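Local coordinates for protein phospholipase C-beta (PLC-beta) (Sepia officinalis, PDB 3QR0) that is a multidomain, calcium-binding member of the phospholipase C-beta family that combines PH, EF-hand, TIM-barrel and C2 modules, at residues F436-I445 and P457-I468. Sequence-based numbering, arbitrary orientation.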
ATOM      1  N   PHE A 436      17.140   0.673  20.809  1.00 28.71           N
ATOM      2  CA  PHE A 436      17.227  -0.362  19.777  1.00 28.38           C
ATOM      3  C   PHE A 436      17.888  -1.653  20.235  1.00 29.12           C
ATOM      4  O   PHE A 436      17.559  -2.720  19.717  1.00 28.86           O
ATOM      5  CB  PHE A 436      17.983   0.148  18.544  1.00 28.27           C
ATOM      6  CG  PHE A 436      17.384   1.377  17.912  1.00 27.23           C
ATOM      7  CD1 PHE A 436      16.009   1.548  17.832  1.00 26.86           C
ATOM      8  CD2 PHE A 436      18.206   2.355  17.368  1.00 27.54           C
ATOM      9  CE1 PHE A 436      15.468   2.682  17.238  1.00 26.19           C
ATOM     10  CE2 PHE A 436      17.666   3.491  16.768  1.00 26.74           C
ATOM     11  CZ  PHE A 436      16.304   3.655  16.709  1.00 26.02           C
ATOM     12  N   GLY A 437      18.830  -1.557  21.172  1.00 29.86           N
ATOM     13  CA  GLY A 437      19.595  -2.716  21.637  1.00 30.77           C
ATOM     14  C   GLY A 437      20.212  -3.514  20.495  1.00 30.76           C
ATOM     15  O   GLY A 437      20.943  -2.966  19.666  1.00 30.62           O
ATOM     16  N   GLU A 438      19.888  -4.805  20.451  1.00 30.96           N
ATOM     17  CA  GLU A 438      20.416  -5.739  19.448  1.00 31.19           C
ATOM     18  C   GLU A 438      20.048  -5.377  18.004  1.00 29.96           C
ATOM     19  O   GLU A 438      20.771  -5.737  17.075  1.00 30.08           O
ATOM     20  CB  GLU A 438      19.906  -7.152  19.741  1.00 31.80           C
ATOM     21  CG  GLU A 438      20.652  -8.249  18.988  1.00 34.11           C
ATOM     22  CD  GLU A 438      20.116  -9.626  19.293  1.00 36.54           C
ATOM     23  OE1 GLU A 438      18.887  -9.834  19.178  1.00 38.40           O
ATOM     24  OE2 GLU A 438      20.928 -10.504  19.636  1.00 37.12           O
ATOM     25  N   LEU A 439      18.928  -4.679  17.821  1.00 28.84           N
ATOM     26  CA  LEU A 439      18.479  -4.257  16.486  1.00 28.09           C
ATOM     27  C   LEU A 439      19.471  -3.327  15.787  1.00 28.11           C
ATOM     28  O   LEU A 439      19.528  -3.282  14.559  1.00 27.58           O
ATOM     29  CB  LEU A 439      17.119  -3.550  16.566  1.00 27.23           C
ATOM     30  CG  LEU A 439      15.962  -4.291  17.236  1.00 27.23           C
ATOM     31  CD1 LEU A 439      14.733  -3.384  17.302  1.00 26.54           C
ATOM     32  CD2 LEU A 439      15.653  -5.598  16.510  1.00 26.48           C
ATOM     33  N   LEU A 440      20.238  -2.573  16.566  1.00 28.91           N
ATOM     34  CA  LEU A 440      21.158  -1.592  16.009  1.00 29.43           C
ATOM     35  C   LEU A 440      22.376  -2.265  15.380  1.00 30.25           C
ATOM     36  O   LEU A 440      23.085  -3.022  16.049  1.00 30.40           O
ATOM     37  CB  LEU A 440      21.608  -0.626  17.101  1.00 29.81           C
ATOM     38  CG  LEU A 440      22.449   0.571  16.665  1.00 30.21           C
ATOM     39  CD1 LEU A 440      21.701   1.425  15.645  1.00 29.74           C
ATOM     40  CD2 LEU A 440      22.826   1.396  17.892  1.00 31.43           C
ATOM     41  N   LEU A 441      22.614  -1.987  14.099  1.00 30.33           N
ATOM     42  CA  LEU A 441      23.811  -2.481  13.420  1.00 31.51           C
ATOM     43  C   LEU A 441      24.936  -1.477  13.638  1.00 32.61           C
ATOM     44  O   LEU A 441      25.117  -0.544  12.852  1.00 32.20           O
ATOM     45  CB  LEU A 441      23.563  -2.699  11.921  1.00 30.73           C
ATOM     46  CG  LEU A 441      24.704  -3.443  11.211  1.00 31.48           C
ATOM     47  CD1 LEU A 441      24.713  -4.924  11.593  1.00 31.21           C
ATOM     48  CD2 LEU A 441      24.610  -3.281   9.702  1.00 30.78           C
ATOM     49  N   ASP A 442      25.686  -1.678  14.714  1.00 34.38           N
ATOM     50  CA  ASP A 442      26.729  -0.734  15.123  1.00 35.91           C
ATOM     51  C   ASP A 442      28.130  -1.165  14.676  1.00 36.80           C
ATOM     52  O   ASP A 442      29.112  -0.512  15.026  1.00 37.63           O
ATOM     53  CB  ASP A 442      26.691  -0.526  16.649  1.00 36.76           C
ATOM     54  CG  ASP A 442      26.962  -1.803  17.426  1.00 38.77           C
ATOM     55  OD1 ASP A 442      27.092  -2.876  16.800  1.00 40.07           O
ATOM     56  OD2 ASP A 442      27.042  -1.736  18.668  1.00 43.42           O
ATOM     57  N   LYS A 443      28.206  -2.251  13.904  1.00 37.04           N
ATOM     58  CA  LYS A 443      29.473  -2.816  13.425  1.00 37.91           C
ATOM     59  C   LYS A 443      29.289  -3.501  12.066  1.00 37.34           C
ATOM     60  O   LYS A 443      28.208  -4.017  11.779  1.00 36.79           O
ATOM     61  CB  LYS A 443      29.984  -3.873  14.402  1.00 38.86           C
ATOM     62  CG  LYS A 443      30.824  -3.345  15.553  1.00 40.92           C
ATOM     63  CD  LYS A 443      31.510  -4.485  16.313  1.00 42.57           C
ATOM     64  CE  LYS A 443      32.360  -5.367  15.388  1.00 43.41           C
ATOM     65  NZ  LYS A 443      33.412  -6.135  16.110  1.00 45.31           N
ATOM     66  N   PRO A 444      30.354  -3.544  11.239  1.00 37.50           N
ATOM     67  CA  PRO A 444      30.290  -4.333  10.002  1.00 37.07           C
ATOM     68  C   PRO A 444      30.088  -5.820  10.283  1.00 37.08           C
ATOM     69  O   PRO A 444      30.533  -6.313  11.316  1.00 37.85           O
ATOM     70  CB  PRO A 444      31.663  -4.101   9.360  1.00 37.74           C
ATOM     71  CG  PRO A 444      32.180  -2.858   9.973  1.00 38.23           C
ATOM     72  CD  PRO A 444      31.636  -2.828  11.363  1.00 38.16           C
ATOM     73  N   ILE A 445      29.423  -6.523   9.369  1.00 36.49           N
ATOM     74  CA  ILE A 445      29.189  -7.966   9.516  1.00 36.62           C
ATOM     75  C   ILE A 445      30.271  -8.776   8.808  1.00 37.48           C
ATOM     76  O   ILE A 445      31.038  -8.234   8.010  1.00 37.30           O
ATOM     77  CB  ILE A 445      27.785  -8.384   9.004  1.00 35.85           C
ATOM     78  CG1 ILE A 445      27.659  -8.215   7.483  1.00 35.27           C
ATOM     79  CG2 ILE A 445      26.709  -7.579   9.722  1.00 34.52           C
ATOM     80  CD1 ILE A 445      26.424  -8.867   6.911  1.00 34.17           C
ATOM     81  N   PRO A 457      26.192  -5.612   2.094  1.00 25.06           N
ATOM     82  CA  PRO A 457      25.438  -6.808   2.473  1.00 24.74           C
ATOM     83  C   PRO A 457      24.059  -6.847   1.819  1.00 23.90           C
ATOM     84  O   PRO A 457      23.630  -5.857   1.224  1.00 22.86           O
ATOM     85  CB  PRO A 457      25.293  -6.675   3.996  1.00 25.03           C
ATOM     86  CG  PRO A 457      26.351  -5.732   4.417  1.00 25.68           C
ATOM     87  CD  PRO A 457      26.548  -4.793   3.268  1.00 25.54           C
ATOM     88  N   THR A 458      23.379  -7.982   1.935  1.00 23.99           N
ATOM     89  CA  THR A 458      22.050  -8.162   1.341  1.00 23.61           C
ATOM     90  C   THR A 458      20.971  -7.846   2.368  1.00 23.23           C
ATOM     91  O   THR A 458      21.235  -7.887   3.570  1.00 24.00           O
ATOM     92  CB  THR A 458      21.842  -9.608   0.855  1.00 23.72           C
ATOM     93  OG1 THR A 458      21.627 -10.469   1.982  1.00 24.37           O
ATOM     94  CG2 THR A 458      23.063 -10.103   0.059  1.00 24.49           C
ATOM     95  N   PRO A 459      19.748  -7.535   1.912  1.00 22.67           N
ATOM     96  CA  PRO A 459      18.686  -7.345   2.896  1.00 22.80           C
ATOM     97  C   PRO A 459      18.518  -8.565   3.811  1.00 23.32           C
ATOM     98  O   PRO A 459      18.247  -8.413   5.007  1.00 23.09           O
ATOM     99  CB  PRO A 459      17.436  -7.120   2.033  1.00 22.24           C
ATOM    100  CG  PRO A 459      17.953  -6.595   0.735  1.00 22.13           C
ATOM    101  CD  PRO A 459      19.286  -7.266   0.535  1.00 22.17           C
ATOM    102  N   TYR A 460      18.706  -9.757   3.250  1.00 24.21           N
ATOM    103  CA  TYR A 460      18.608 -11.000   4.009  1.00 25.24           C
ATOM    104  C   TYR A 460      19.654 -11.055   5.135  1.00 25.89           C
ATOM    105  O   TYR A 460      19.349 -11.480   6.251  1.00 25.85           O
ATOM    106  CB  TYR A 460      18.755 -12.205   3.074  1.00 25.77           C
ATOM    107  CG  TYR A 460      18.394 -13.522   3.720  1.00 27.56           C
ATOM    108  CD1 TYR A 460      17.063 -13.918   3.838  1.00 29.15           C
ATOM    109  CD2 TYR A 460      19.375 -14.365   4.217  1.00 30.69           C
ATOM    110  CE1 TYR A 460      16.724 -15.127   4.438  1.00 30.69           C
ATOM    111  CE2 TYR A 460      19.045 -15.580   4.815  1.00 32.10           C
ATOM    112  CZ  TYR A 460      17.716 -15.946   4.921  1.00 31.41           C
ATOM    113  OH  TYR A 460      17.383 -17.141   5.514  1.00 34.93           O
ATOM    114  N   ASP A 461      20.872 -10.600   4.844  1.00 26.34           N
ATOM    115  CA  ASP A 461      21.936 -10.554   5.852  1.00 27.18           C
ATOM    116  C   ASP A 461      21.553  -9.656   7.017  1.00 26.82           C
ATOM    117  O   ASP A 461      21.981  -9.892   8.142  1.00 26.88           O
ATOM    118  CB  ASP A 461      23.248 -10.010   5.268  1.00 27.75           C
ATOM    119  CG  ASP A 461      23.861 -10.920   4.228  1.00 29.26           C
ATOM    120  OD1 ASP A 461      23.614 -12.147   4.265  1.00 30.62           O
ATOM    121  OD2 ASP A 461      24.609 -10.388   3.371  1.00 30.82           O
ATOM    122  N   LEU A 462      20.756  -8.625   6.733  1.00 25.77           N
ATOM    123  CA  LEU A 462      20.487  -7.565   7.693  1.00 25.59           C
ATOM    124  C   LEU A 462      19.039  -7.533   8.189  1.00 24.98           C
ATOM    125  O   LEU A 462      18.565  -6.497   8.634  1.00 24.02           O
ATOM    126  CB  LEU A 462      20.863  -6.221   7.068  1.00 25.36           C
ATOM    127  CG  LEU A 462      22.347  -6.044   6.725  1.00 26.06           C
ATOM    128  CD1 LEU A 462      22.592  -4.675   6.128  1.00 26.30           C
ATOM    129  CD2 LEU A 462      23.217  -6.250   7.954  1.00 27.46           C
ATOM    130  N   ARG A 463      18.352  -8.670   8.142  1.00 25.06           N
ATOM    131  CA  ARG A 463      16.998  -8.755   8.676  1.00 25.11           C
ATOM    132  C   ARG A 463      16.990  -8.359  10.146  1.00 25.35           C
ATOM    133  O   ARG A 463      17.906  -8.705  10.894  1.00 25.55           O
ATOM    134  CB  ARG A 463      16.431 -10.166   8.529  1.00 25.47           C
ATOM    135  CG  ARG A 463      15.978 -10.516   7.126  1.00 26.02           C
ATOM    136  CD  ARG A 463      15.574 -11.978   7.062  1.00 27.31           C
ATOM    137  NE  ARG A 463      16.723 -12.830   7.349  1.00 29.58           N
ATOM    138  CZ  ARG A 463      16.657 -14.088   7.784  1.00 31.50           C
ATOM    139  NH1 ARG A 463      15.487 -14.683   7.996  1.00 32.04           N
ATOM    140  NH2 ARG A 463      17.777 -14.753   8.019  1.00 32.11           N
ATOM    141  N   LYS A 464      15.957  -7.616  10.540  1.00 25.16           N
ATOM    142  CA  LYS A 464      15.788  -7.153  11.918  1.00 25.82           C
ATOM    143  C   LYS A 464      16.939  -6.261  12.385  1.00 25.45           C
ATOM    144  O   LYS A 464      17.276  -6.257  13.568  1.00 26.14           O
ATOM    145  CB  LYS A 464      15.612  -8.345  12.871  1.00 26.62           C
ATOM    146  CG  LYS A 464      14.433  -9.258  12.515  1.00 28.99           C
ATOM    147  CD  LYS A 464      13.217  -8.980  13.369  1.00 31.44           C
ATOM    148  CE  LYS A 464      13.367  -9.567  14.768  1.00 33.51           C
ATOM    149  NZ  LYS A 464      12.551  -8.813  15.765  1.00 35.49           N
ATOM    150  N   LYS A 465      17.535  -5.507  11.463  1.00 24.57           N
ATOM    151  CA  LYS A 465      18.592  -4.559  11.808  1.00 24.57           C
ATOM    152  C   LYS A 465      18.226  -3.135  11.394  1.00 23.87           C
ATOM    153  O   LYS A 465      17.585  -2.918  10.358  1.00 23.28           O
ATOM    154  CB  LYS A 465      19.924  -4.957  11.168  1.00 24.99           C
ATOM    155  CG  LYS A 465      20.459  -6.324  11.603  1.00 26.23           C
ATOM    156  CD  LYS A 465      20.876  -6.326  13.061  1.00 27.75           C
ATOM    157  CE  LYS A 465      21.303  -7.706  13.529  1.00 29.71           C
ATOM    158  NZ  LYS A 465      21.419  -7.724  15.007  1.00 31.10           N
ATOM    159  N   ILE A 466      18.625  -2.182  12.234  1.00 23.74           N
ATOM    160  CA  ILE A 466      18.431  -0.759  11.996  1.00 23.41           C
ATOM    161  C   ILE A 466      19.797  -0.163  11.688  1.00 23.76           C
ATOM    162  O   ILE A 466      20.740  -0.318  12.474  1.00 23.87           O
ATOM    163  CB  ILE A 466      17.824  -0.063  13.232  1.00 23.57           C
ATOM    164  CG1 ILE A 466      16.384  -0.541  13.452  1.00 22.98           C
ATOM    165  CG2 ILE A 466      17.861   1.470  13.071  1.00 23.47           C
ATOM    166  CD1 ILE A 466      15.865  -0.302  14.861  1.00 22.61           C
ATOM    167  N   LEU A 467      19.911   0.474  10.524  1.00 23.48           N
ATOM    168  CA  LEU A 467      21.153   1.114  10.104  1.00 24.01           C
ATOM    169  C   LEU A 467      21.046   2.620  10.263  1.00 23.96           C
ATOM    170  O   LEU A 467      19.984   3.207  10.017  1.00 23.37           O
ATOM    171  CB  LEU A 467      21.492   0.766   8.653  1.00 24.16           C
ATOM    172  CG  LEU A 467      22.008  -0.656   8.442  1.00 25.47           C
ATOM    173  CD1 LEU A 467      20.845  -1.619   8.341  1.00 26.31           C
ATOM    174  CD2 LEU A 467      22.887  -0.735   7.192  1.00 27.78           C
ATOM    175  N   ILE A 468      22.147   3.233  10.684  1.00 24.40           N
ATOM    176  CA  ILE A 468      22.201   4.669  10.903  1.00 24.86           C
ATOM    177  C   ILE A 468      22.951   5.341   9.770  1.00 25.06           C
ATOM    178  O   ILE A 468      24.111   5.022   9.517  1.00 25.27           O
ATOM    179  CB  ILE A 468      22.928   5.036  12.218  1.00 25.54           C
ATOM    180  CG1 ILE A 468      22.315   4.295  13.408  1.00 25.99           C
ATOM    181  CG2 ILE A 468      22.869   6.549  12.441  1.00 25.68           C
ATOM    182  CD1 ILE A 468      20.843   4.565  13.613  1.00 25.51           C
TER
HETATM  183  O   HOH W   1      23.190  -5.661  15.393  1.00 37.39           O
HETATM  184  O   HOH W   2      24.451   1.570  11.146  1.00 27.47           O
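With CG1 of Ile-466 turned anti to its carbonyl carbon (chi1 -68°) and the chain nearly extended beyond it, CD1 reaches over one face of the Phe-436 ring. Ile-466 CD1 sits 3.9 Å from the centroid of the Phe-436 ring, a CH-pi contact displaced toward the CD1 rim of Phe-436, and Leu-439 CB borders the same methyl. Lys-465 folds at chi2 (-68°), which sends its ammonium back to Glu-438 O; the bond from Lys-465 NZ to Glu-438 O is 2.9 Å. NZ also donates to a water that in turn donates to Leu-440 O, so the lysine ties together two carbonyls, those of Glu-438 and Leu-440. Between the backbones, Ile-466 forms a single parallel bridge with Leu-440. Ile-466 N donates to Leu-439 O at 2.7 Å, and Ile-466 O takes an almost straight bond (176° at the hydrogen) from Leu-441 N. One residue on, the pairing opens, and a second water accepts from Ile-468 N and lies 2.8 Å from Leu-441 O. Apolar contacts flank the bridge: Leu-440 CD1 meets Ile-468 CG1 at 3.7 Å, while Leu-441 CD2 lies 3.7 Å from Leu-462 CD2, the two side chains crossing at about a right angle. Farther out, Ile-445 CD1 touches both Pro-457 CB and Asp-461 CB. Asp-461 and Thr-458 bond to each other's backbone N, Thr-458 OG1 completing an ST motif. The segment leaving helix 422-436 thus runs beside strand 466-469, on the side away from strand 412-418, in a beta-alpha-beta unit (strand 412-418, helix 422-436, strand 466-469) of the X half of the TIM barrel.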